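Local atomic coordinates of NEQ263 (Nanoarchaeum equitans Kin4-M, PDB entry 5BN3), a protein that probably binds ATP and forms, with its partner subunit NeqA, the catalytic core of an archaeal ATP synthase. Residues Leu111-Leu124 / Leu143-Lys155. Sequence-based numbering, arbitrary orientation.
Sequences LYTGISSIDVAHPL and LALQIARNVAKDK
Ile115 and Ile118 press against Leu143 and Ile147 of helix 140-151, the helix after strand 131-134 in the P-loop NTPase-type nucleotide-binding domain, so a loop and the short helix 116-119 cover one side of it. Ile115 is at the N-cap position of helix 116-119. Its CB points toward helix 140-151; CG1, anti to the carbonyl carbon (chi1 -56°), reaches the amide end of Gln146, 4.0 Å from NE2, and CD1 at the tip meets Leu143 CD1, Gln146 CG and, at 3.9 Å, Ile147 CG1. A long branched chain suits a site walled by three side chains of the helix. Gln146 offers Ile115 its aliphatic stem, and its OE1 is hydrogen-bonded to Tyr315. Ile118 crosses Ile147 at about a right angle, their CD1 methyls 3.8 Å apart, and strand 273-281 packs on Ile147 through Ile277.

Farther along, Val151 is short enough to lie beside Thr113, CG1 to CG2 3.8 Å. Thr113 turns its methyl to the helix and its hydroxyl to its own loop, where OG1 accepts from Ile115 N in an ST turn and donates to Asp119 OD1 from above the carboxylate plane.

Beyond the end of the helix, Lys155 runs obliquely across Leu111, NZ 3.6 Å from CD2; a bend at chi4 (62°) brings its ammonium to Val151 O and the Asp154 carboxylate. With an alanine here, Val151 O would probably lose this donor, Asp154 its salt-bridge mate, and Leu111 CD2 the chain that lies against it. The amide of Asn150 turns back along its own helix, ND2 donating to Gln146 O at 2.8 Å.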
ATOM      1  N   LEU B 111       3.601  42.247  -6.664  1.00 34.23           N
ATOM      2  CA  LEU B 111       4.677  42.591  -5.740  1.00 36.92           C
ATOM      3  C   LEU B 111       5.983  42.063  -6.322  1.00 38.74           C
ATOM      4  O   LEU B 111       6.224  40.853  -6.321  1.00 34.71           O
ATOM      5  CB  LEU B 111       4.439  41.958  -4.365  1.00 42.21           C
ATOM      6  CG  LEU B 111       3.278  42.463  -3.507  1.00 41.01           C
ATOM      7  CD1 LEU B 111       3.065  41.555  -2.309  1.00 44.73           C
ATOM      8  CD2 LEU B 111       3.545  43.878  -3.039  1.00 45.73           C
ATOM      9  N   TYR B 112       6.829  42.957  -6.822  1.00 33.82           N
ATOM     10  CA  TYR B 112       8.079  42.523  -7.439  1.00 37.62           C
ATOM     11  C   TYR B 112       9.120  42.053  -6.423  1.00 39.85           C
ATOM     12  O   TYR B 112       9.469  42.772  -5.484  1.00 43.58           O
ATOM     13  CB  TYR B 112       8.637  43.604  -8.369  1.00 39.60           C
ATOM     14  CG  TYR B 112       7.887  43.654  -9.672  1.00 44.95           C
ATOM     15  CD1 TYR B 112       8.151  42.735 -10.674  1.00 48.96           C
ATOM     16  CD2 TYR B 112       6.898  44.599  -9.894  1.00 47.61           C
ATOM     17  CE1 TYR B 112       7.465  42.762 -11.859  1.00 52.72           C
ATOM     18  CE2 TYR B 112       6.205  44.634 -11.082  1.00 48.70           C
ATOM     19  CZ  TYR B 112       6.496  43.711 -12.058  1.00 50.12           C
ATOM     20  OH  TYR B 112       5.822  43.722 -13.248  1.00 70.08           O
ATOM     21  N   THR B 113       9.602  40.833  -6.628  1.00 34.51           N
ATOM     22  CA  THR B 113      10.548  40.203  -5.719  1.00 36.42           C
ATOM     23  C   THR B 113      11.980  40.496  -6.126  1.00 35.89           C
ATOM     24  O   THR B 113      12.891  40.422  -5.304  1.00 34.42           O
ATOM     25  CB  THR B 113      10.350  38.674  -5.678  1.00 35.91           C
ATOM     26  OG1 THR B 113      10.689  38.109  -6.951  1.00 38.97           O
ATOM     27  CG2 THR B 113       8.908  38.336  -5.348  1.00 37.37           C
ATOM     28  N   GLY B 114      12.175  40.819  -7.402  1.00 33.76           N
ATOM     29  CA  GLY B 114      13.508  41.035  -7.934  1.00 35.68           C
ATOM     30  C   GLY B 114      14.147  39.731  -8.368  1.00 40.78           C
ATOM     31  O   GLY B 114      15.300  39.703  -8.803  1.00 36.29           O
ATOM     32  N   ILE B 115      13.385  38.650  -8.244  1.00 36.15           N
ATOM     33  CA  ILE B 115      13.847  37.318  -8.616  1.00 33.15           C
ATOM     34  C   ILE B 115      13.228  36.917  -9.956  1.00 36.50           C
ATOM     35  O   ILE B 115      12.011  36.764 -10.059  1.00 33.76           O
ATOM     36  CB  ILE B 115      13.465  36.295  -7.525  1.00 38.01           C
ATOM     37  CG1 ILE B 115      14.028  36.737  -6.167  1.00 36.82           C
ATOM     38  CG2 ILE B 115      13.967  34.908  -7.885  1.00 30.18           C
ATOM     39  CD1 ILE B 115      13.418  36.016  -4.979  1.00 36.00           C
ATOM     40  N   SER B 116      14.069  36.744 -10.974  1.00 32.88           N
ATOM     41  CA  SER B 116      13.602  36.498 -12.340  1.00 34.34           C
ATOM     42  C   SER B 116      12.719  35.263 -12.478  1.00 34.76           C
ATOM     43  O   SER B 116      11.683  35.305 -13.137  1.00 35.20           O
ATOM     44  CB  SER B 116      14.793  36.377 -13.292  1.00 45.06           C
ATOM     45  OG  SER B 116      15.589  37.544 -13.260  1.00 39.93           O
ATOM     46  N   SER B 117      13.139  34.164 -11.858  1.00 30.89           N
ATOM     47  CA  SER B 117      12.403  32.906 -11.938  1.00 33.45           C
ATOM     48  C   SER B 117      11.000  33.004 -11.340  1.00 39.25           C
ATOM     49  O   SER B 117      10.138  32.170 -11.620  1.00 38.09           O
ATOM     50  CB  SER B 117      13.197  31.781 -11.272  1.00 30.77           C
ATOM     51  OG  SER B 117      13.554  32.112  -9.943  1.00 36.15           O
ATOM     52  N   ILE B 118      10.772  34.031 -10.524  1.00 33.82           N
ATOM     53  CA  ILE B 118       9.444  34.304  -9.983  1.00 38.56           C
ATOM     54  C   ILE B 118       8.721  35.394 -10.779  1.00 37.38           C
ATOM     55  O   ILE B 118       7.625  35.172 -11.289  1.00 36.84           O
ATOM     56  CB  ILE B 118       9.522  34.737  -8.503  1.00 31.95           C
ATOM     57  CG1 ILE B 118       9.961  33.562  -7.622  1.00 39.52           C
ATOM     58  CG2 ILE B 118       8.180  35.275  -8.028  1.00 34.05           C
ATOM     59  CD1 ILE B 118      10.093  33.916  -6.150  1.00 35.73           C
ATOM     60  N   ASP B 119       9.344  36.566 -10.892  1.00 32.05           N
ATOM     61  CA  ASP B 119       8.680  37.757 -11.432  1.00 32.87           C
ATOM     62  C   ASP B 119       8.103  37.642 -12.848  1.00 37.33           C
ATOM     63  O   ASP B 119       7.026  38.169 -13.122  1.00 37.01           O
ATOM     64  CB  ASP B 119       9.618  38.968 -11.357  1.00 35.52           C
ATOM     65  CG  ASP B 119       9.850  39.443  -9.937  1.00 48.30           C
ATOM     66  OD1 ASP B 119       9.072  39.058  -9.037  1.00 42.09           O
ATOM     67  OD2 ASP B 119      10.806  40.216  -9.721  1.00 47.69           O
ATOM     68  N   VAL B 120       8.817  36.970 -13.746  1.00 36.91           N
ATOM     69  CA  VAL B 120       8.368  36.874 -15.135  1.00 33.47           C
ATOM     70  C   VAL B 120       7.157  35.958 -15.306  1.00 34.18           C
ATOM     71  O   VAL B 120       6.085  36.404 -15.708  1.00 33.58           O
ATOM     72  CB  VAL B 120       9.505  36.402 -16.068  1.00 34.48           C
ATOM     73  CG1 VAL B 120       8.996  36.265 -17.488  1.00 38.37           C
ATOM     74  CG2 VAL B 120      10.661  37.384 -16.022  1.00 34.38           C
ATOM     75  N   ALA B 121       7.323  34.681 -14.980  1.00 31.83           N
ATOM     76  CA  ALA B 121       6.281  33.697 -15.254  1.00 34.86           C
ATOM     77  C   ALA B 121       5.330  33.447 -14.086  1.00 37.42           C
ATOM     78  O   ALA B 121       4.179  33.080 -14.295  1.00 36.49           O
ATOM     79  CB  ALA B 121       6.898  32.396 -15.714  1.00 40.44           C
ATOM     80  N   HIS B 122       5.802  33.635 -12.858  1.00 30.73           N
ATOM     81  CA  HIS B 122       4.977  33.312 -11.690  1.00 32.54           C
ATOM     82  C   HIS B 122       4.930  34.418 -10.635  1.00 34.24           C
ATOM     83  O   HIS B 122       5.202  34.155  -9.461  1.00 31.32           O
ATOM     84  CB  HIS B 122       5.487  32.021 -11.036  1.00 29.46           C
ATOM     85  CG  HIS B 122       5.796  30.928 -12.013  1.00 33.77           C
ATOM     86  ND1 HIS B 122       4.830  30.319 -12.783  1.00 38.52           N
ATOM     87  CD2 HIS B 122       6.968  30.323 -12.335  1.00 34.42           C
ATOM     88  CE1 HIS B 122       5.390  29.393 -13.542  1.00 36.34           C
ATOM     89  NE2 HIS B 122       6.687  29.376 -13.287  1.00 36.98           N
ATOM     90  N   PRO B 123       4.570  35.653 -11.038  1.00 34.02           N
ATOM     91  CA  PRO B 123       4.680  36.758 -10.080  1.00 34.58           C
ATOM     92  C   PRO B 123       3.714  36.649  -8.906  1.00 30.26           C
ATOM     93  O   PRO B 123       2.598  36.140  -9.054  1.00 32.82           O
ATOM     94  CB  PRO B 123       4.341  37.991 -10.924  1.00 36.74           C
ATOM     95  CG  PRO B 123       3.485  37.473 -12.025  1.00 37.34           C
ATOM     96  CD  PRO B 123       4.015  36.097 -12.330  1.00 31.42           C
ATOM     97  N   LEU B 124       4.168  37.123  -7.748  1.00 31.72           N
ATOM     98  CA  LEU B 124       3.353  37.205  -6.541  1.00 28.22           C
ATOM     99  C   LEU B 124       2.536  38.493  -6.563  1.00 36.25           C
ATOM    100  O   LEU B 124       3.062  39.561  -6.882  1.00 35.25           O
ATOM    101  CB  LEU B 124       4.267  37.187  -5.310  1.00 29.86           C
ATOM    102  CG  LEU B 124       3.731  37.671  -3.958  1.00 38.98           C
ATOM    103  CD1 LEU B 124       2.679  36.725  -3.421  1.00 46.49           C
ATOM    104  CD2 LEU B 124       4.858  37.821  -2.951  1.00 41.22           C
ATOM    105  N   LEU B 143      15.232  31.625   0.189  1.00 33.55           N
ATOM    106  CA  LEU B 143      14.288  32.123  -0.809  1.00 30.45           C
ATOM    107  C   LEU B 143      13.217  33.007  -0.180  1.00 41.91           C
ATOM    108  O   LEU B 143      12.894  34.068  -0.706  1.00 34.52           O
ATOM    109  CB  LEU B 143      13.635  30.962  -1.566  1.00 36.40           C
ATOM    110  CG  LEU B 143      12.608  31.387  -2.622  1.00 40.40           C
ATOM    111  CD1 LEU B 143      13.259  32.276  -3.672  1.00 35.43           C
ATOM    112  CD2 LEU B 143      11.952  30.186  -3.277  1.00 32.96           C
ATOM    113  N   ALA B 144      12.674  32.568   0.952  1.00 34.79           N
ATOM    114  CA  ALA B 144      11.639  33.328   1.647  1.00 34.53           C
ATOM    115  C   ALA B 144      12.170  34.668   2.137  1.00 28.58           C
ATOM    116  O   ALA B 144      11.477  35.684   2.066  1.00 35.19           O
ATOM    117  CB  ALA B 144      11.108  32.533   2.812  1.00 38.63           C
ATOM    118  N   LEU B 145      13.396  34.655   2.652  1.00 31.09           N
ATOM    119  CA  LEU B 145      14.039  35.861   3.163  1.00 34.85           C
ATOM    120  C   LEU B 145      14.358  36.852   2.051  1.00 39.83           C
ATOM    121  O   LEU B 145      14.210  38.060   2.229  1.00 41.07           O
ATOM    122  CB  LEU B 145      15.315  35.502   3.930  1.00 36.80           C
ATOM    123  CG  LEU B 145      15.102  34.868   5.304  1.00 45.18           C
ATOM    124  CD1 LEU B 145      16.421  34.452   5.931  1.00 40.62           C
ATOM    125  CD2 LEU B 145      14.383  35.852   6.196  1.00 44.93           C
ATOM    126  N   GLN B 146      14.797  36.341   0.905  1.00 38.41           N
ATOM    127  CA  GLN B 146      15.089  37.201  -0.240  1.00 36.46           C
ATOM    128  C   GLN B 146      13.807  37.846  -0.768  1.00 45.31           C
ATOM    129  O   GLN B 146      13.814  38.998  -1.203  1.00 40.09           O
ATOM    130  CB  GLN B 146      15.805  36.413  -1.348  1.00 34.61           C
ATOM    131  CG  GLN B 146      16.243  37.280  -2.526  1.00 36.87           C
ATOM    132  CD  GLN B 146      17.125  36.541  -3.516  1.00 44.10           C
ATOM    133  OE1 GLN B 146      17.359  35.341  -3.383  1.00 34.83           O
ATOM    134  NE2 GLN B 146      17.623  37.263  -4.517  1.00 34.93           N
ATOM    135  N   ILE B 147      12.705  37.103  -0.715  1.00 36.76           N
ATOM    136  CA  ILE B 147      11.404  37.641  -1.101  1.00 38.83           C
ATOM    137  C   ILE B 147      10.956  38.712  -0.109  1.00 42.19           C
ATOM    138  O   ILE B 147      10.591  39.818  -0.507  1.00 39.76           O
ATOM    139  CB  ILE B 147      10.336  36.528  -1.177  1.00 39.74           C
ATOM    140  CG1 ILE B 147      10.554  35.662  -2.420  1.00 38.26           C
ATOM    141  CG2 ILE B 147       8.943  37.124  -1.206  1.00 36.18           C
ATOM    142  CD1 ILE B 147       9.678  34.419  -2.455  1.00 38.94           C
ATOM    143  N   ALA B 148      10.995  38.381   1.179  1.00 36.21           N
ATOM    144  CA  ALA B 148      10.586  39.310   2.230  1.00 44.86           C
ATOM    145  C   ALA B 148      11.384  40.612   2.196  1.00 44.79           C
ATOM    146  O   ALA B 148      10.840  41.690   2.449  1.00 35.76           O
ATOM    147  CB  ALA B 148      10.711  38.647   3.589  1.00 36.22           C
ATOM    148  N   ARG B 149      12.672  40.505   1.884  1.00 37.56           N
ATOM    149  CA  ARG B 149      13.560  41.664   1.815  1.00 49.26           C
ATOM    150  C   ARG B 149      13.089  42.687   0.781  1.00 53.48           C
ATOM    151  O   ARG B 149      13.272  43.891   0.961  1.00 46.77           O
ATOM    152  CB  ARG B 149      14.988  41.212   1.483  1.00 49.17           C
ATOM    153  CG  ARG B 149      16.047  42.301   1.611  1.00 60.36           C
ATOM    154  CD  ARG B 149      17.298  41.957   0.816  1.00 55.52           C
ATOM    155  NE  ARG B 149      17.762  40.596   1.074  1.00 58.58           N
ATOM    156  CZ  ARG B 149      18.356  39.826   0.167  1.00 52.60           C
ATOM    157  NH1 ARG B 149      18.560  40.282  -1.061  1.00 45.42           N
ATOM    158  NH2 ARG B 149      18.740  38.599   0.484  1.00 54.49           N
ATOM    159  N   ASN B 150      12.464  42.208  -0.292  1.00 40.89           N
ATOM    160  CA  ASN B 150      12.126  43.074  -1.422  1.00 51.03           C
ATOM    161  C   ASN B 150      10.657  43.493  -1.547  1.00 55.50           C
ATOM    162  O   ASN B 150      10.360  44.531  -2.141  1.00 53.29           O
ATOM    163  CB  ASN B 150      12.615  42.450  -2.734  1.00 50.19           C
ATOM    164  CG  ASN B 150      14.129  42.381  -2.817  1.00 54.12           C
ATOM    165  OD1 ASN B 150      14.803  43.410  -2.888  1.00 63.06           O
ATOM    166  ND2 ASN B 150      14.670  41.169  -2.819  1.00 44.63           N
ATOM    167  N   VAL B 151       9.742  42.700  -0.993  1.00 47.98           N
ATOM    168  CA  VAL B 151       8.313  42.988  -1.134  1.00 49.38           C
ATOM    169  C   VAL B 151       7.687  43.588   0.126  1.00 52.46           C
ATOM    170  O   VAL B 151       6.508  43.943   0.129  1.00 52.03           O
ATOM    171  CB  VAL B 151       7.505  41.732  -1.556  1.00 53.90           C
ATOM    172  CG1 VAL B 151       8.093  41.115  -2.813  1.00 42.76           C
ATOM    173  CG2 VAL B 151       7.472  40.709  -0.427  1.00 45.32           C
ATOM    174  N   ALA B 152       8.479  43.708   1.188  1.00 49.12           N
ATOM    175  CA  ALA B 152       7.965  44.191   2.469  1.00 53.13           C
ATOM    176  C   ALA B 152       8.761  45.360   3.049  1.00 65.59           C
ATOM    177  O   ALA B 152       8.837  45.518   4.266  1.00 67.56           O
ATOM    178  CB  ALA B 152       7.906  43.055   3.470  1.00 53.98           C
ATOM    179  N   LYS B 153       9.343  46.175   2.175  1.00 65.52           N
ATOM    180  CA  LYS B 153      10.085  47.363   2.595  1.00 77.44           C
ATOM    181  C   LYS B 153       9.174  48.388   3.262  1.00 64.27           C
ATOM    182  O   LYS B 153       9.626  49.227   4.046  1.00 88.18           O
ATOM    183  CB  LYS B 153      10.778  47.995   1.385  1.00 73.69           C
ATOM    184  CG  LYS B 153      11.948  47.179   0.854  1.00 84.09           C
ATOM    185  CD  LYS B 153      12.393  47.635  -0.530  1.00 90.30           C
ATOM    186  CE  LYS B 153      13.677  46.922  -0.947  1.00 96.73           C
ATOM    187  NZ  LYS B 153      14.004  47.104  -2.393  1.00 93.79           N
ATOM    188  N   ASP B 154       7.887  48.298   2.952  1.00 64.02           N
ATOM    189  CA  ASP B 154       6.895  49.255   3.418  1.00 65.13           C
ATOM    190  C   ASP B 154       5.846  48.591   4.306  1.00 75.97           C
ATOM    191  O   ASP B 154       4.912  49.247   4.768  1.00 66.52           O
ATOM    192  CB  ASP B 154       6.194  49.866   2.209  1.00 88.39           C
ATOM    193  CG  ASP B 154       5.812  48.819   1.177  1.00 87.35           C
ATOM    194  OD1 ASP B 154       6.665  47.965   0.853  1.00 74.19           O
ATOM    195  OD2 ASP B 154       4.659  48.842   0.696  1.00 86.09           O
ATOM    196  N   LYS B 155       6.003  47.292   4.544  1.00 55.09           N
ATOM    197  CA  LYS B 155       4.971  46.507   5.212  1.00 44.37           C
ATOM    198  C   LYS B 155       5.437  45.881   6.525  1.00 44.96           C
ATOM    199  O   LYS B 155       6.629  45.653   6.731  1.00 45.53           O
ATOM    200  CB  LYS B 155       4.468  45.404   4.271  1.00 46.42           C
ATOM    201  CG  LYS B 155       4.066  45.889   2.885  1.00 53.33           C
ATOM    202  CD  LYS B 155       3.653  44.724   1.996  1.00 56.63           C
ATOM    203  CE  LYS B 155       3.278  45.188   0.600  1.00 56.45           C
ATOM    204  NZ  LYS B 155       4.420  45.825  -0.105  1.00 48.46           N
TER